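Local coordinates for probable porin (Pseudomonas aeruginosa, PDB 4FT6), which probably forms a beta-barrel channel in the outer membrane, as a porin of the OprD family, through which small solutes pass, at residues A[293-297]-A[368-372]. Sequence-based numbering, arbitrary orientation.
With C8E ((hydroxyethyloxy)tri(ethyloxy)octane), chain E.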
ATOM      1  N   ILE A 293      -3.244   7.504  -5.062  1.00 57.25           N
ATOM      2  CA  ILE A 293      -3.036   8.545  -4.073  1.00 60.49           C
ATOM      3  C   ILE A 293      -4.105   8.494  -2.981  1.00 59.68           C
ATOM      4  O   ILE A 293      -4.717   7.451  -2.773  1.00 78.96           O
ATOM      5  CB  ILE A 293      -2.890   9.945  -4.738  1.00 65.19           C
ATOM      6  CG1 ILE A 293      -4.166  10.318  -5.478  1.00 58.74           C
ATOM      7  CG2 ILE A 293      -1.704   9.958  -5.696  1.00 57.57           C
ATOM      8  CD1 ILE A 293      -4.051  11.572  -6.241  1.00 63.64           C
ATOM      9  N   GLN A 294      -4.330   9.608  -2.290  1.00 55.02           N
ATOM     10  CA  GLN A 294      -5.016   9.566  -0.999  1.00 59.33           C
ATOM     11  C   GLN A 294      -6.409   8.922  -1.002  1.00 58.58           C
ATOM     12  O   GLN A 294      -6.673   8.055  -0.180  1.00 66.59           O
ATOM     13  CB  GLN A 294      -5.049  10.959  -0.346  1.00 64.46           C
ATOM     14  CG  GLN A 294      -5.402  10.929   1.141  1.00 63.53           C
ATOM     15  CD  GLN A 294      -5.313  12.288   1.792  1.00 71.90           C
ATOM     16  OE1 GLN A 294      -4.534  13.144   1.363  1.00 78.38           O
ATOM     17  NE2 GLN A 294      -6.111  12.500   2.839  1.00 74.32           N
ATOM     18  N   VAL A 295      -7.285   9.324  -1.918  1.00 60.64           N
ATOM     19  CA  VAL A 295      -8.664   8.824  -1.904  1.00 65.02           C
ATOM     20  C   VAL A 295      -9.038   8.007  -3.141  1.00 67.97           C
ATOM     21  O   VAL A 295      -9.925   7.154  -3.091  1.00 79.25           O
ATOM     22  CB  VAL A 295      -9.702   9.970  -1.693  1.00 61.38           C
ATOM     23  CG1 VAL A 295      -8.999  11.291  -1.346  1.00 59.33           C
ATOM     24  CG2 VAL A 295     -10.595  10.126  -2.913  1.00 52.83           C
ATOM     25  N   ARG A 296      -8.352   8.273  -4.244  1.00 69.05           N
ATOM     26  CA  ARG A 296      -8.644   7.628  -5.517  1.00 63.73           C
ATOM     27  C   ARG A 296      -7.328   7.215  -6.207  1.00 62.72           C
ATOM     28  O   ARG A 296      -6.266   7.818  -5.957  1.00 52.90           O
ATOM     29  CB  ARG A 296      -9.439   8.594  -6.399  1.00 66.71           C
ATOM     30  CG  ARG A 296      -9.973   7.990  -7.671  1.00 67.32           C
ATOM     31  CD  ARG A 296     -10.774   8.988  -8.454  1.00 65.65           C
ATOM     32  NE  ARG A 296     -10.702   8.690  -9.882  1.00 72.87           N
ATOM     33  CZ  ARG A 296     -11.369   7.703 -10.464  1.00 79.78           C
ATOM     34  NH1 ARG A 296     -12.155   6.918  -9.739  1.00 87.77           N
ATOM     35  NH2 ARG A 296     -11.249   7.495 -11.766  1.00 80.17           N
ATOM     36  N   ASN A 297      -7.385   6.190  -7.059  1.00 55.96           N
ATOM     37  CA  ASN A 297      -6.172   5.682  -7.701  1.00 54.05           C
ATOM     38  C   ASN A 297      -6.200   5.750  -9.247  1.00 55.35           C
ATOM     39  O   ASN A 297      -5.266   5.304  -9.931  1.00 53.89           O
ATOM     40  CB  ASN A 297      -5.817   4.270  -7.181  1.00 50.74           C
ATOM     41  CG  ASN A 297      -6.830   3.232  -7.595  1.00 59.49           C
ATOM     42  OD1 ASN A 297      -7.796   3.538  -8.299  1.00 77.33           O
ATOM     43  ND2 ASN A 297      -6.607   1.993  -7.189  1.00 64.68           N
ATOM     44  N   ARG A 368      -2.981  14.831   6.677  1.00 62.05           N
ATOM     45  CA  ARG A 368      -3.199  14.604   5.255  1.00 59.97           C
ATOM     46  C   ARG A 368      -4.553  15.144   4.834  1.00 66.18           C
ATOM     47  O   ARG A 368      -5.592  14.790   5.416  1.00 67.95           O
ATOM     48  CB  ARG A 368      -3.077  13.121   4.910  1.00 58.86           C
ATOM     49  CG  ARG A 368      -1.793  12.498   5.446  1.00 67.53           C
ATOM     50  CD  ARG A 368      -1.706  11.018   5.157  1.00 62.42           C
ATOM     51  NE  ARG A 368      -1.868  10.749   3.732  1.00 69.95           N
ATOM     52  CZ  ARG A 368      -1.911   9.538   3.188  1.00 74.31           C
ATOM     53  NH1 ARG A 368      -1.795   8.449   3.942  1.00 72.50           N
ATOM     54  NH2 ARG A 368      -2.074   9.425   1.879  1.00 78.31           N
ATOM     55  N   ASN A 369      -4.524  16.005   3.820  1.00 61.75           N
ATOM     56  CA  ASN A 369      -5.721  16.675   3.339  1.00 64.74           C
ATOM     57  C   ASN A 369      -5.918  16.421   1.847  1.00 66.64           C
ATOM     58  O   ASN A 369      -4.958  16.503   1.076  1.00 72.79           O
ATOM     59  CB  ASN A 369      -5.609  18.181   3.600  1.00 67.39           C
ATOM     60  CG  ASN A 369      -6.900  18.905   3.351  1.00 62.64           C
ATOM     61  OD1 ASN A 369      -7.219  19.256   2.220  1.00 65.89           O
ATOM     62  ND2 ASN A 369      -7.659  19.134   4.410  1.00 69.00           N
ATOM     63  N   ALA A 370      -7.146  16.110   1.432  1.00 63.11           N
ATOM     64  CA  ALA A 370      -7.402  15.840   0.014  1.00 57.95           C
ATOM     65  C   ALA A 370      -8.745  16.357  -0.467  1.00 64.90           C
ATOM     66  O   ALA A 370      -9.750  16.249   0.240  1.00 66.01           O
ATOM     67  CB  ALA A 370      -7.284  14.369  -0.286  1.00 49.16           C
ATOM     68  N   MET A 371      -8.746  16.909  -1.678  1.00 64.90           N
ATOM     69  CA  MET A 371      -9.970  17.293  -2.351  1.00 66.21           C
ATOM     70  C   MET A 371     -10.111  16.420  -3.582  1.00 65.60           C
ATOM     71  O   MET A 371      -9.141  16.223  -4.321  1.00 66.01           O
ATOM     72  CB  MET A 371      -9.916  18.760  -2.798  1.00 68.75           C
ATOM     73  CG  MET A 371      -9.949  19.800  -1.685  1.00 78.94           C
ATOM     74  SD  MET A 371     -10.213  21.465  -2.340  1.00 96.89           S
ATOM     75  CE  MET A 371     -10.332  22.429  -0.838  1.00134.16           C
ATOM     76  N   LEU A 372     -11.313  15.910  -3.816  1.00 58.81           N
ATOM     77  CA  LEU A 372     -11.577  15.160  -5.033  1.00 62.29           C
ATOM     78  C   LEU A 372     -12.868  15.671  -5.643  1.00 66.93           C
ATOM     79  O   LEU A 372     -13.886  15.799  -4.949  1.00 73.91           O
ATOM     80  CB  LEU A 372     -11.703  13.668  -4.731  1.00 64.40           C
ATOM     81  CG  LEU A 372     -12.195  12.853  -5.927  1.00 68.08           C
ATOM     82  CD1 LEU A 372     -11.080  12.717  -6.937  1.00 72.25           C
ATOM     83  CD2 LEU A 372     -12.712  11.489  -5.494  1.00 64.15           C
TER
HETATM   84  C1  C8E E 404      -9.911  24.896   1.574  1.00 93.49           C
HETATM   85  C2  C8E E 404      -8.399  24.717   1.519  1.00 91.11           C
HETATM   86  C3  C8E E 404      -7.969  23.410   2.193  1.00 89.20           C
HETATM   87  C4  C8E E 404      -7.258  23.667   3.519  1.00 84.02           C
HETATM   88  C5  C8E E 404      -5.794  23.215   3.503  1.00 81.40           C
HETATM   89  C6  C8E E 404      -5.121  23.479   2.159  1.00 83.51           C
HETATM   90  C7  C8E E 404      -3.599  23.330   2.211  1.00 85.15           C
HETATM   91  C8  C8E E 404      -2.932  24.085   3.358  1.00 88.57           C
HETATM   92  O9  C8E E 404      -1.599  23.639   3.523  1.00 94.21           O
HETATM   93  C10 C8E E 404      -0.615  24.579   3.139  1.00 93.66           C
HETATM   94  C11 C8E E 404       0.790  24.037   3.417  1.00 91.53           C
HETATM   95  O12 C8E E 404       1.134  23.039   2.474  1.00 92.73           O
HETATM   96  C13 C8E E 404       2.234  23.385   1.656  1.00 86.85           C
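Arg368 meets the extended side chain of Gln294, sliding past it in the opposite direction. Arg368 NH2 lies 3.7 Å from Gln294 CG, and the amide and guanidinium planes are 51° apart. With CG anti to the backbone N (chi1 -164°), Gln294 reaches the strand, where its NE2 gives Arg368 O a weak hydrogen bond of 3.5 Å; the same nitrogen also hydrogen-bonds Glu382 OE1. Asn369 and Met371 start away from the loop; the Asn369 amide hydrogen-bonds Arg347 and Asn383. Ala370 points its methyl at the loop: CB lies 3.4 Å from Gln294 OE1 and 3.7 Å from Val295 CG1. Met371 CE is 3.5 Å from C1 of a bound C8E detergent, consistent with a membrane-facing barrel surface. Leu372 completes the apolar patch, CD2 against Val295 CG2 at 3.6 Å, while the Arg296 side chain, salt-bridged through NH2 to Glu303, crosses that of Leu372 at about a right angle, its CD near Leu372 CD1. The loop between strands 264-274 and 304-313 folds against what is probably the pore-side face of strand 364-374, consistent with the inward-folded loops of porins; that strand pairs antiparallel with 342-354 and 380-392, and Glu346 and Asp348 of strand 342-354 accept the backbone N-H groups of Val295 and Gln294, respectively.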